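Local coordinates for protein histidinol-phosphate aminotransferase (Clostridium acetobutylicum, PDB 3FTB) that probably catalyses a pyridoxal-phosphate-dependent transamination, perhaps of histidinol phosphate in histidine biosynthesis, at residues I40-F44 and N257-D261; S88-E92 and Y108-E112; I138-I142 and H168-A173; E275-I280 and I341-N347. All blocks are in the same frame, centred on the assembly; numbering follows the deposited sequence.

Contact 1: residues I40-F44 and N257-D261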
loop_
_atom_site.group_PDB
_atom_site.type_symbol
_atom_site.label_atom_id
_atom_site.label_comp_id
_atom_site.label_asym_id
_atom_site.label_seq_id
_atom_site.Cartn_x
_atom_site.Cartn_y
_atom_site.Cartn_z
ATOM N N ILE A 40 -12.955 -15.450 -7.623
ATOM C CA ILE A 40 -12.995 -14.024 -7.936
ATOM C C ILE A 40 -14.318 -13.635 -8.589
ATOM O O ILE A 40 -14.779 -14.321 -9.498
ATOM C CB ILE A 40 -11.828 -13.671 -8.892
ATOM C CG1 ILE A 40 -10.486 -14.080 -8.263
ATOM C CG2 ILE A 40 -11.853 -12.194 -9.274
ATOM C CD1 ILE A 40 -9.339 -14.219 -9.262
ATOM N N PRO A 41 -14.935 -12.536 -8.120
ATOM C CA PRO A 41 -16.197 -12.062 -8.705
ATOM C C PRO A 41 -16.109 -11.919 -10.221
ATOM O O PRO A 41 -15.130 -11.393 -10.769
ATOM C CB PRO A 41 -16.392 -10.689 -8.056
ATOM C CG PRO A 41 -15.707 -10.807 -6.754
ATOM C CD PRO A 41 -14.508 -11.696 -6.989
ATOM N N LYS A 42 -17.142 -12.398 -10.898
ATOM C CA LYS A 42 -17.141 -12.385 -12.344
ATOM C C LYS A 42 -17.102 -10.949 -12.843
ATOM O O LYS A 42 -16.760 -10.695 -13.995
ATOM C CB LYS A 42 -18.357 -13.142 -12.874
ATOM C CG LYS A 42 -18.312 -14.632 -12.552
ATOM C CD LYS A 42 -19.367 -15.430 -13.312
ATOM C CE LYS A 42 -19.301 -16.924 -12.985
ATOM N NZ LYS A 42 -19.779 -17.218 -11.607
ATOM N N SER A 43 -17.429 -10.008 -11.960
ATOM C CA SER A 43 -17.489 -8.598 -12.328
ATOM C C SER A 43 -16.112 -7.925 -12.325
ATOM O O SER A 43 -15.966 -6.775 -12.746
ATOM C CB SER A 43 -18.446 -7.845 -11.403
ATOM O OG SER A 43 -17.994 -7.864 -10.059
ATOM N N PHE A 44 -15.101 -8.636 -11.852
ATOM C CA PHE A 44 -13.757 -8.092 -11.885
ATOM C C PHE A 44 -13.119 -8.346 -13.243
ATOM O O PHE A 44 -12.428 -7.489 -13.789
ATOM C CB PHE A 44 -12.887 -8.695 -10.791
ATOM C CG PHE A 44 -11.488 -8.172 -10.806
ATOM C CD1 PHE A 44 -10.530 -8.734 -11.643
ATOM C CD2 PHE A 44 -11.134 -7.090 -10.016
ATOM C CE1 PHE A 44 -9.241 -8.243 -11.678
ATOM C CE2 PHE A 44 -9.846 -6.600 -10.039
ATOM C CZ PHE A 44 -8.897 -7.175 -10.875
ATOM N N ASN A 257 -16.576 -1.967 -8.777
ATOM C CA ASN A 257 -17.375 -2.862 -9.610
ATOM C C ASN A 257 -17.876 -4.133 -8.909
ATOM O O ASN A 257 -18.860 -4.741 -9.330
ATOM C CB ASN A 257 -16.573 -3.231 -10.862
ATOM C CG ASN A 257 -16.223 -2.010 -11.705
ATOM O OD1 ASN A 257 -17.088 -1.415 -12.337
ATOM N ND2 ASN A 257 -14.953 -1.635 -11.713
ATOM N N CYS A 258 -17.204 -4.518 -7.831
ATOM C CA CYS A 258 -17.473 -5.797 -7.186
ATOM C C CYS A 258 -18.427 -5.715 -6.009
ATOM O O CYS A 258 -19.064 -6.701 -5.674
ATOM C CB CYS A 258 -16.167 -6.494 -6.791
ATOM S SG CYS A 258 -15.172 -6.883 -8.245
ATOM N N LEU A 259 -18.546 -4.546 -5.392
ATOM C CA LEU A 259 -19.457 -4.401 -4.254
ATOM C C LEU A 259 -20.928 -4.301 -4.681
ATOM O O LEU A 259 -21.841 -4.459 -3.854
ATOM C CB LEU A 259 -19.072 -3.196 -3.385
ATOM C CG LEU A 259 -17.676 -3.179 -2.757
ATOM C CD1 LEU A 259 -17.565 -1.983 -1.837
ATOM C CD2 LEU A 259 -17.437 -4.464 -1.987
ATOM N N LYS A 260 -21.146 -4.036 -5.972
ATOM C CA LYS A 260 -22.491 -3.939 -6.541
ATOM C C LYS A 260 -22.911 -5.308 -7.018
ATOM O O LYS A 260 -24.085 -5.536 -7.289
ATOM C CB LYS A 260 -22.519 -2.993 -7.746
ATOM C CG LYS A 260 -22.108 -1.566 -7.468
ATOM C CD LYS A 260 -21.491 -0.953 -8.718
ATOM C CE LYS A 260 -22.058 -1.602 -9.975
ATOM N NZ LYS A 260 -21.358 -1.178 -11.217
ATOM N N ASP A 261 -21.926 -6.198 -7.133
ATOM C CA ASP A 261 -22.097 -7.559 -7.626
ATOM C C ASP A 261 -23.000 -8.390 -6.710
ATOM O O ASP A 261 -22.553 -9.333 -6.052
ATOM C CB ASP A 261 -20.718 -8.219 -7.762
ATOM C CG ASP A 261 -20.727 -9.407 -8.695
ATOM O OD1 ASP A 261 -21.832 -9.860 -9.083
ATOM O OD2 ASP A 261 -19.622 -9.884 -9.038
HETATM O O HOH W 1 -19.573 -13.108 -10.041
#
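Ser43 and Asp261 are joined by a direct hydrogen bond. Asp261 is the N-cap of the long helix 262-285, which in this class I/II aminotransferase chain follows helix 249-257 after a short connecting turn. The bond is short: Ser43 OG donates to Asp261 OD2 at 2.8 Å. The hydroxyl comes down on the carboxylate from above, 48° out of its plane, rather than from an edge. Ser43 holds OG between its own backbone N and carbonyl carbon (chi1 63°), and from there it leans over the turn. The carboxylate divides its work: OD2 serves Ser43, while OD1 weakly caps the backbone N of Tyr264 in the first turn of the helix.

Water adds a second, looser tie. It accepts from Lys42 N at 2.7 Å and returns only a weak bond to Asp261 OD2, 3.4 Å away.

The apolar part centres on the sulfur of Cys258, which lies against Pro41 and Phe44. Pro41 CB lies 4.0 Å from Cys258 SG. Phe44 CB is at 3.9 Å from the same sulfur, which also approaches the edge of the Phe44 ring near its plane. That ring packs further onto Met253 and Ala254 of helix 249-257 and onto Leu55 of the second subunit, so the contact lies beside the dimer interface. Asn257 turns its amide the other way, ND2 bonding to Met253 O. Its backbone instead faces the serine, with Ser43 OG 3.3 Å from Asn257 O.

Contact 2: residues S88-E92 and Y108-E112. With PO4 (phosphate ion), chain E.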
loop_
_atom_site.group_PDB
_atom_site.type_symbol
_atom_site.label_atom_id
_atom_site.label_comp_id
_atom_site.label_asym_id
_atom_site.label_seq_id
_atom_site.Cartn_x
_atom_site.Cartn_y
_atom_site.Cartn_z
ATOM N N SER A 88 -5.296 -4.826 6.905
ATOM C CA SER A 88 -4.134 -4.783 7.784
ATOM C C SER A 88 -3.763 -3.364 8.162
ATOM O O SER A 88 -3.452 -3.077 9.315
ATOM C CB SER A 88 -2.933 -5.432 7.101
ATOM O OG SER A 88 -3.278 -6.688 6.556
ATOM N N GLU A 89 -3.779 -2.480 7.174
ATOM C CA GLU A 89 -3.313 -1.117 7.371
ATOM C C GLU A 89 -4.203 -0.411 8.391
ATOM O O GLU A 89 -3.734 0.380 9.214
ATOM C CB GLU A 89 -3.283 -0.361 6.028
ATOM C CG GLU A 89 -2.393 0.893 6.010
ATOM C CD GLU A 89 -2.477 1.711 4.704
ATOM O OE1 GLU A 89 -3.007 1.200 3.698
ATOM O OE2 GLU A 89 -2.004 2.873 4.679
ATOM N N ILE A 90 -5.490 -0.730 8.344
ATOM C CA ILE A 90 -6.485 -0.036 9.147
ATOM C C ILE A 90 -6.478 -0.512 10.598
ATOM O O ILE A 90 -6.617 0.296 11.522
ATOM C CB ILE A 90 -7.877 -0.195 8.525
ATOM C CG1 ILE A 90 -7.848 0.301 7.082
ATOM C CG2 ILE A 90 -8.940 0.545 9.340
ATOM C CD1 ILE A 90 -8.930 -0.284 6.252
ATOM N N ILE A 91 -6.309 -1.818 10.789
ATOM C CA ILE A 91 -6.154 -2.401 12.120
ATOM C C ILE A 91 -4.969 -1.769 12.846
ATOM O O ILE A 91 -5.112 -1.237 13.954
ATOM C CB ILE A 91 -5.934 -3.922 12.032
ATOM C CG1 ILE A 91 -7.168 -4.599 11.425
ATOM C CG2 ILE A 91 -5.601 -4.497 13.406
ATOM C CD1 ILE A 91 -6.985 -6.075 11.151
ATOM N N GLU A 92 -3.801 -1.812 12.209
ATOM C CA GLU A 92 -2.614 -1.168 12.762
ATOM C C GLU A 92 -2.846 0.312 13.059
ATOM O O GLU A 92 -2.614 0.764 14.179
ATOM C CB GLU A 92 -1.413 -1.323 11.824
ATOM C CG GLU A 92 -0.244 -0.414 12.181
ATOM C CD GLU A 92 1.025 -0.779 11.443
ATOM O OE1 GLU A 92 1.256 -1.986 11.227
ATOM O OE2 GLU A 92 1.794 0.138 11.081
ATOM N N TYR A 108 -7.705 -12.540 16.608
ATOM C CA TYR A 108 -6.721 -12.407 15.536
ATOM C C TYR A 108 -5.419 -11.794 16.052
ATOM O O TYR A 108 -5.414 -10.682 16.604
ATOM C CB TYR A 108 -7.338 -11.553 14.440
ATOM C CG TYR A 108 -6.546 -11.410 13.170
ATOM C CD1 TYR A 108 -6.076 -12.516 12.493
ATOM C CD2 TYR A 108 -6.307 -10.148 12.620
ATOM C CE1 TYR A 108 -5.355 -12.379 11.312
ATOM C CE2 TYR A 108 -5.599 -10.001 11.432
ATOM C CZ TYR A 108 -5.125 -11.119 10.782
ATOM O OH TYR A 108 -4.418 -10.970 9.606
ATOM N N ALA A 109 -4.324 -12.531 15.870
ATOM C CA ALA A 109 -3.000 -12.158 16.376
ATOM C C ALA A 109 -2.629 -10.695 16.152
ATOM O O ALA A 109 -2.011 -10.080 17.016
ATOM C CB ALA A 109 -1.938 -13.054 15.771
ATOM N N GLU A 110 -3.002 -10.154 14.993
ATOM C CA GLU A 110 -2.635 -8.787 14.600
ATOM C C GLU A 110 -3.091 -7.654 15.547
ATOM O O GLU A 110 -2.488 -6.577 15.558
ATOM C CB GLU A 110 -3.077 -8.489 13.153
ATOM C CG GLU A 110 -3.215 -6.979 12.854
ATOM C CD GLU A 110 -3.211 -6.614 11.362
ATOM O OE1 GLU A 110 -4.005 -7.198 10.595
ATOM O OE2 GLU A 110 -2.427 -5.717 10.962
ATOM N N TYR A 111 -4.141 -7.865 16.336
ATOM C CA TYR A 111 -4.541 -6.799 17.253
ATOM C C TYR A 111 -3.383 -6.460 18.202
ATOM O O TYR A 111 -2.962 -5.308 18.273
ATOM C CB TYR A 111 -5.815 -7.130 18.043
ATOM C CG TYR A 111 -6.999 -7.593 17.218
ATOM C CD1 TYR A 111 -7.098 -7.284 15.867
ATOM C CD2 TYR A 111 -8.029 -8.318 17.798
ATOM C CE1 TYR A 111 -8.179 -7.703 15.108
ATOM C CE2 TYR A 111 -9.122 -8.748 17.042
ATOM C CZ TYR A 111 -9.186 -8.433 15.695
ATOM O OH TYR A 111 -10.261 -8.849 14.939
ATOM N N GLU A 112 -2.870 -7.469 18.908
ATOM C CA GLU A 112 -1.794 -7.296 19.893
ATOM C C GLU A 112 -0.407 -7.051 19.287
ATOM O O GLU A 112 0.418 -6.326 19.862
ATOM C CB GLU A 112 -1.718 -8.509 20.825
ATOM C CG GLU A 112 -0.602 -8.406 21.859
ATOM C CD GLU A 112 -0.358 -9.697 22.610
ATOM O OE1 GLU A 112 -0.970 -10.724 22.245
ATOM O OE2 GLU A 112 0.451 -9.682 23.565
HETATM P P PO4 E . -6.035 -8.103 4.751
HETATM O O1 PO4 E . -4.975 -7.040 4.889
HETATM O O2 PO4 E . -7.361 -7.473 4.446
HETATM O O3 PO4 E . -5.710 -9.040 3.616
HETATM O O4 PO4 E . -6.135 -8.843 6.060
#
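Ile91 and Glu110 carry most of this contact between helix 87-95 and the start of helix 110-117, and no hydrogen bond links the two segments. On the apolar side, Ile91 CG2 lies 3.5 Å from Glu110 CG, the methyl resting against the extended chain of the glutamate. The two methyls of Ile91 then go to different aromatic rings. CD1 meets the edge of Tyr108 at CE2, 4.2 Å away, and CG2 meets the edge of Tyr111 at CD1, 4.0 Å away.

Polar groups are less comfortable. Ser88 O and Glu110 OE2, both acceptors, stand 3.3 Å apart, but the Glu110 side chain is poorly ordered and its exact placement should not be pressed.

At the first turn of helix 87-95, Ser88 N donates to phosphate O1 at 3.0 Å with an angle of 160°. Ser88 OG points to the same oxygen over a distance too short to be trusted. Ala87 N, Thr214 and Arg223 also bind this ion, probably from the crystallisation liquor; its site is consistent with the cup that holds the cofactor phosphate in fold-type I enzymes.

Ile91 presses on Ile210 of strand 207-212. Tyr111 leans on Ile103 of strand 100-105 and bonds through OH to Asp183. The contact thus faces the large sheet through Ile91 and Tyr111, and touches Asn243 of the second subunit through Ser88 and Glu110.

Contact 3: residues I138-I142 and H168-A173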
loop_
_atom_site.group_PDB
_atom_site.type_symbol
_atom_site.label_atom_id
_atom_site.label_comp_id
_atom_site.label_asym_id
_atom_site.label_seq_id
_atom_site.Cartn_x
_atom_site.Cartn_y
_atom_site.Cartn_z
ATOM N N ILE A 138 -16.028 -6.462 29.896
ATOM C CA ILE A 138 -15.734 -5.329 29.031
ATOM C C ILE A 138 -16.198 -4.045 29.716
ATOM O O ILE A 138 -15.456 -3.061 29.779
ATOM C CB ILE A 138 -16.402 -5.468 27.647
ATOM C CG1 ILE A 138 -15.827 -6.669 26.894
ATOM C CG2 ILE A 138 -16.227 -4.181 26.830
ATOM C CD1 ILE A 138 -16.503 -6.935 25.569
ATOM N N ILE A 139 -17.423 -4.072 30.242
ATOM C CA ILE A 139 -17.961 -2.961 31.020
ATOM C C ILE A 139 -17.020 -2.579 32.160
ATOM O O ILE A 139 -16.617 -1.422 32.282
ATOM C CB ILE A 139 -19.321 -3.314 31.649
ATOM C CG1 ILE A 139 -20.321 -3.797 30.592
ATOM C CG2 ILE A 139 -19.865 -2.122 32.412
ATOM C CD1 ILE A 139 -21.163 -2.707 29.990
ATOM N N SER A 140 -16.674 -3.560 32.990
ATOM C CA SER A 140 -15.907 -3.305 34.207
ATOM C C SER A 140 -14.467 -2.884 33.939
ATOM O O SER A 140 -13.706 -2.648 34.875
ATOM C CB SER A 140 -15.926 -4.537 35.108
ATOM O OG SER A 140 -15.277 -5.627 34.483
ATOM N N LYS A 141 -14.096 -2.795 32.666
ATOM C CA LYS A 141 -12.729 -2.447 32.277
ATOM C C LYS A 141 -12.666 -1.185 31.417
ATOM O O LYS A 141 -11.583 -0.686 31.109
ATOM C CB LYS A 141 -12.091 -3.592 31.481
ATOM C CG LYS A 141 -11.649 -4.786 32.295
ATOM C CD LYS A 141 -11.228 -5.915 31.383
ATOM C CE LYS A 141 -10.548 -6.990 32.192
ATOM N NZ LYS A 141 -11.129 -6.975 33.554
ATOM N N ILE A 142 -13.824 -0.673 31.020
ATOM C CA ILE A 142 -13.854 0.365 29.999
ATOM C C ILE A 142 -13.378 1.746 30.458
ATOM O O ILE A 142 -13.105 2.607 29.628
ATOM C CB ILE A 142 -15.228 0.468 29.309
ATOM C CG1 ILE A 142 -15.030 0.725 27.814
ATOM C CG2 ILE A 142 -16.087 1.533 29.978
ATOM C CD1 ILE A 142 -16.319 0.854 27.052
ATOM N N HIS A 168 -25.098 -1.769 25.871
ATOM C CA HIS A 168 -24.667 -1.185 27.136
ATOM C C HIS A 168 -23.212 -0.758 27.058
ATOM O O HIS A 168 -22.825 0.255 27.635
ATOM C CB HIS A 168 -24.902 -2.163 28.278
ATOM C CG HIS A 168 -26.299 -2.694 28.312
ATOM N ND1 HIS A 168 -27.336 -2.017 28.914
ATOM C CD2 HIS A 168 -26.840 -3.818 27.781
ATOM C CE1 HIS A 168 -28.453 -2.709 28.773
ATOM N NE2 HIS A 168 -28.178 -3.805 28.087
ATOM N N VAL A 169 -22.409 -1.523 26.325
ATOM C CA VAL A 169 -21.028 -1.118 26.073
ATOM C C VAL A 169 -21.004 0.117 25.166
ATOM O O VAL A 169 -20.301 1.089 25.438
ATOM C CB VAL A 169 -20.177 -2.266 25.447
ATOM C CG1 VAL A 169 -18.700 -1.888 25.399
ATOM C CG2 VAL A 169 -20.341 -3.528 26.222
ATOM N N LEU A 170 -21.788 0.084 24.093
ATOM C CA LEU A 170 -21.825 1.183 23.150
ATOM C C LEU A 170 -22.256 2.475 23.835
ATOM O O LEU A 170 -21.623 3.518 23.668
ATOM C CB LEU A 170 -22.752 0.865 21.979
ATOM C CG LEU A 170 -22.219 -0.143 20.962
ATOM C CD1 LEU A 170 -22.945 0.026 19.643
ATOM C CD2 LEU A 170 -20.715 0.009 20.764
ATOM N N LYS A 171 -23.333 2.400 24.614
ATOM C CA LYS A 171 -23.843 3.568 25.334
ATOM C C LYS A 171 -22.860 4.140 26.346
ATOM O O LYS A 171 -22.876 5.331 26.588
ATOM C CB LYS A 171 -25.169 3.251 26.030
ATOM C CG LYS A 171 -26.398 3.409 25.150
ATOM C CD LYS A 171 -27.647 2.842 25.829
ATOM C CE LYS A 171 -28.909 3.223 25.069
ATOM N NZ LYS A 171 -28.609 3.573 23.649
ATOM N N LEU A 172 -22.022 3.294 26.951
ATOM C CA LEU A 172 -20.976 3.766 27.868
ATOM C C LEU A 172 -19.777 4.351 27.124
ATOM O O LEU A 172 -19.245 5.396 27.513
ATOM C CB LEU A 172 -20.484 2.644 28.785
ATOM C CG LEU A 172 -21.320 2.194 29.985
ATOM C CD1 LEU A 172 -20.565 1.117 30.744
ATOM C CD2 LEU A 172 -21.653 3.361 30.904
ATOM N N ALA A 173 -19.335 3.666 26.071
ATOM C CA ALA A 173 -18.237 4.176 25.244
ATOM C C ALA A 173 -18.547 5.584 24.744
ATOM O O ALA A 173 -17.788 6.512 24.989
ATOM C CB ALA A 173 -17.956 3.244 24.069
#
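The 2.8 Å bond from Ala173 N to Val169 O is the shortest polar link here, and it lies within one helix: it keeps Val169 and Ala173 one turn apart, both facing 138-142. The helix they belong to, 163-176, is kinked where the N atoms of His168 and Val169 lack bonds to the preceding turn.

Across the contact everything is aliphatic. Val169 sits in the middle, and its two methyls divide the neighbours between them. CG1, placed anti to the valine's backbone N (chi1 -171°), is 3.7 Å from Ile138 CG2 and 4.0 Å from Ile142 CD1. CG2 turns to Ile139, whose CD1 lies 3.9 Å away. The side chains of Ile138 and Val169 cross at about a right angle, and they touch through one methyl each.

Ile139 is bent at its second torsion (-91°), away from a staggered position, and this swings CD1 across to Val169 and to CB of His168. Its CG2 branch meets Leu172 CD1 at 3.7 Å, again nearly at right angles. Ile142 CD1 completes the row, 4.2 Å from Ala173 CB.

Both helices lean on the seven-stranded sheet of the large domain: Ile138 on Leu102 and Ile104 of strand 100-105, Ala173 on Ile180 of strand 179-183. With no hydrogen bond or salt bridge between them, the segments are probably held together mainly by the hydrophobic effect and the fit of their methyl groups.

Contact 4: residues E275-I280 and I341-N347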
loop_
_atom_site.group_PDB
_atom_site.type_symbol
_atom_site.label_atom_id
_atom_site.label_comp_id
_atom_site.label_asym_id
_atom_site.label_seq_id
_atom_site.Cartn_x
_atom_site.Cartn_y
_atom_site.Cartn_z
ATOM N N GLU A 275 -23.599 -25.278 3.322
ATOM C CA GLU A 275 -22.348 -25.967 3.597
ATOM C C GLU A 275 -21.904 -25.835 5.057
ATOM O O GLU A 275 -21.516 -26.824 5.686
ATOM C CB GLU A 275 -21.251 -25.515 2.625
ATOM C CG GLU A 275 -20.019 -26.408 2.625
ATOM C CD GLU A 275 -20.359 -27.895 2.507
ATOM O OE1 GLU A 275 -21.431 -28.214 1.951
ATOM O OE2 GLU A 275 -19.554 -28.744 2.961
ATOM N N ARG A 276 -21.979 -24.629 5.611
ATOM C CA ARG A 276 -21.567 -24.447 6.999
ATOM C C ARG A 276 -22.372 -25.369 7.899
ATOM O O ARG A 276 -21.829 -25.984 8.809
ATOM C CB ARG A 276 -21.714 -22.996 7.470
ATOM C CG ARG A 276 -21.263 -22.775 8.921
ATOM C CD ARG A 276 -21.361 -21.314 9.353
ATOM N NE ARG A 276 -22.624 -20.705 8.939
ATOM C CZ ARG A 276 -22.721 -19.554 8.277
ATOM N NH1 ARG A 276 -21.626 -18.864 7.979
ATOM N NH2 ARG A 276 -23.912 -19.087 7.917
ATOM N N LYS A 277 -23.671 -25.459 7.632
ATOM C CA LYS A 277 -24.574 -26.271 8.442
ATOM C C LYS A 277 -24.232 -27.757 8.363
ATOM O O LYS A 277 -24.257 -28.457 9.374
ATOM C CB LYS A 277 -26.033 -26.037 8.026
ATOM C CG LYS A 277 -27.058 -26.615 8.988
ATOM C CD LYS A 277 -28.475 -26.289 8.543
ATOM C CE LYS A 277 -29.501 -27.052 9.373
ATOM N NZ LYS A 277 -29.377 -28.528 9.202
ATOM N N ARG A 278 -23.908 -28.227 7.161
ATOM C CA ARG A 278 -23.557 -29.628 6.954
ATOM C C ARG A 278 -22.189 -29.936 7.547
ATOM O O ARG A 278 -22.027 -30.880 8.318
ATOM C CB ARG A 278 -23.550 -29.967 5.460
ATOM C CG ARG A 278 -23.443 -31.458 5.160
ATOM C CD ARG A 278 -23.115 -31.711 3.696
ATOM N NE ARG A 278 -21.743 -31.328 3.376
ATOM C CZ ARG A 278 -20.764 -32.190 3.113
ATOM N NH1 ARG A 278 -21.006 -33.491 3.127
ATOM N NH2 ARG A 278 -19.542 -31.751 2.830
ATOM N N PHE A 279 -21.204 -29.133 7.165
ATOM C CA PHE A 279 -19.838 -29.296 7.640
ATOM C C PHE A 279 -19.812 -29.561 9.154
ATOM O O PHE A 279 -19.141 -30.484 9.631
ATOM C CB PHE A 279 -19.006 -28.050 7.281
ATOM C CG PHE A 279 -17.524 -28.248 7.424
ATOM C CD1 PHE A 279 -16.859 -29.198 6.661
ATOM C CD2 PHE A 279 -16.795 -27.498 8.330
ATOM C CE1 PHE A 279 -15.506 -29.382 6.792
ATOM C CE2 PHE A 279 -15.438 -27.688 8.467
ATOM C CZ PHE A 279 -14.794 -28.635 7.694
ATOM N N ILE A 280 -20.567 -28.762 9.900
ATOM C CA ILE A 280 -20.582 -28.860 11.353
ATOM C C ILE A 280 -21.249 -30.149 11.849
ATOM O O ILE A 280 -20.923 -30.646 12.933
ATOM C CB ILE A 280 -21.272 -27.637 11.992
ATOM C CG1 ILE A 280 -20.279 -26.479 12.187
ATOM C CG2 ILE A 280 -21.887 -28.013 13.335
ATOM C CD1 ILE A 280 -19.462 -26.106 10.953
ATOM N N ILE A 341 -13.983 -23.430 6.136
ATOM C CA ILE A 341 -15.166 -24.032 5.544
ATOM C C ILE A 341 -15.188 -23.603 4.086
ATOM O O ILE A 341 -15.340 -22.419 3.791
ATOM C CB ILE A 341 -16.470 -23.603 6.280
ATOM C CG1 ILE A 341 -16.409 -24.040 7.744
ATOM C CG2 ILE A 341 -17.709 -24.193 5.601
ATOM C CD1 ILE A 341 -17.669 -23.766 8.519
ATOM N N LYS A 342 -14.990 -24.568 3.190
ATOM C CA LYS A 342 -14.939 -24.309 1.757
ATOM C C LYS A 342 -16.180 -24.869 1.097
ATOM O O LYS A 342 -17.231 -24.980 1.726
ATOM C CB LYS A 342 -13.698 -24.965 1.151
ATOM C CG LYS A 342 -12.429 -24.604 1.888
ATOM C CD LYS A 342 -11.230 -25.360 1.370
ATOM C CE LYS A 342 -9.956 -24.846 2.017
ATOM N NZ LYS A 342 -9.595 -23.496 1.512
ATOM N N ASP A 343 -16.043 -25.230 -0.176
ATOM C CA ASP A 343 -17.110 -25.886 -0.920
ATOM C C ASP A 343 -17.237 -27.375 -0.537
ATOM O O ASP A 343 -16.281 -28.001 -0.073
ATOM C CB ASP A 343 -16.851 -25.744 -2.415
ATOM C CG ASP A 343 -15.462 -26.217 -2.814
ATOM O OD1 ASP A 343 -15.356 -27.285 -3.450
ATOM O OD2 ASP A 343 -14.471 -25.528 -2.490
ATOM N N GLU A 344 -18.430 -27.926 -0.739
ATOM C CA GLU A 344 -18.748 -29.304 -0.370
ATOM C C GLU A 344 -17.709 -30.345 -0.820
ATOM O O GLU A 344 -17.369 -31.265 -0.073
ATOM C CB GLU A 344 -20.150 -29.661 -0.893
ATOM C CG GLU A 344 -20.706 -31.008 -0.408
ATOM C CD GLU A 344 -22.225 -30.987 -0.204
ATOM O OE1 GLU A 344 -22.825 -29.893 -0.272
ATOM O OE2 GLU A 344 -22.823 -32.058 0.035
ATOM N N LYS A 345 -17.203 -30.200 -2.037
ATOM C CA LYS A 345 -16.265 -31.181 -2.585
ATOM C C LYS A 345 -14.944 -31.249 -1.811
ATOM O O LYS A 345 -14.499 -32.328 -1.421
ATOM C CB LYS A 345 -15.984 -30.884 -4.056
ATOM C CG LYS A 345 -15.452 -32.074 -4.838
ATOM C CD LYS A 345 -14.985 -31.657 -6.228
ATOM C CE LYS A 345 -15.057 -32.812 -7.220
ATOM N NZ LYS A 345 -16.467 -33.073 -7.644
ATOM N N LYS A 346 -14.311 -30.097 -1.605
ATOM C CA LYS A 346 -13.091 -30.031 -0.799
ATOM C C LYS A 346 -13.341 -30.453 0.653
ATOM O O LYS A 346 -12.494 -31.093 1.284
ATOM C CB LYS A 346 -12.482 -28.621 -0.841
ATOM C CG LYS A 346 -11.944 -28.212 -2.212
ATOM C CD LYS A 346 -10.966 -27.046 -2.105
ATOM C CE LYS A 346 -10.631 -26.471 -3.465
ATOM N NZ LYS A 346 -11.856 -25.933 -4.115
ATOM N N ASN A 347 -14.513 -30.082 1.168
ATOM C CA ASN A 347 -14.912 -30.375 2.537
ATOM C C ASN A 347 -15.108 -31.871 2.797
ATOM O O ASN A 347 -14.704 -32.396 3.836
ATOM C CB ASN A 347 -16.195 -29.606 2.878
ATOM C CG ASN A 347 -15.925 -28.168 3.296
ATOM O OD1 ASN A 347 -14.772 -27.721 3.341
ATOM N ND2 ASN A 347 -16.988 -27.440 3.615
#
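Glu275 meets Asn347 because its chain leaves the helix with CG anti to the backbone N and then bends at the second torsion (chi2 49°), which folds the carboxylate forward along helix 262-285, toward Arg278. Asn347 comes from the opposite direction, its CG beside its own backbone N. Two donors grip Glu275 OE2. Asn347 ND2 uses the anti lone pair at 3.0 Å with a nearly straight angle of 164°, and Arg278 NH2, one turn further along the same helix, takes the syn lone pair, also at 3.0 Å, with OE2 in the plane of the guanidinium. The amide of Asn347 is fixed at its other end too: OD1 accepts from Lys342 N at 3.2 Å and from Tyr31.

Glu344 completes a salt-bridge network. Its carboxylate stacks over one face of the Arg278 guanidinium, the planes 11° apart; Arg278 NE and Glu344 OE2 are 3.6 Å apart, so the attraction is one of charge, with no N-H aimed at the oxygen. Glu275 OE1 and Glu344 OE1 approach to 3.1 Å, two acceptors that would repel if both are charged, which Arg278 probably offsets.

These helices belong to the smaller domain, where 341-347 leads from strand 336-340 into helix 344-359, with Asp343 as N-cap. Beneath the charges lies an apolar layer shared with strand 299-304, on whose Val300 both Phe279 and Ile280 rest. Ile341 CG1 lies 3.5 Å from Phe279 CD2, while Ile341 CD1 touches Arg276 CG at 3.7 Å and Ile280 CD1 at 3.8 Å.

In the fold
Contacts 2 and 3 come in series along the chain, both inside the loop closed by contact 1, and contact 4 opens after that loop ends. Contacts 2 and 3, with centres about 22 Å apart, share the seven-stranded sheet: helices at both lean on strand 100-105. Contact 4 packs on the five-stranded sheet, on the opposite side of the chain's centre from both. Helix 262-285 joins contacts 1 and 4, since Asp261 caps its start and 275-280 lies further along it; their centres are about 23 Å apart. Contacts 1 and 2 both touch the second subunit, and contact 2 alone holds the phosphate, probably at the cofactor site.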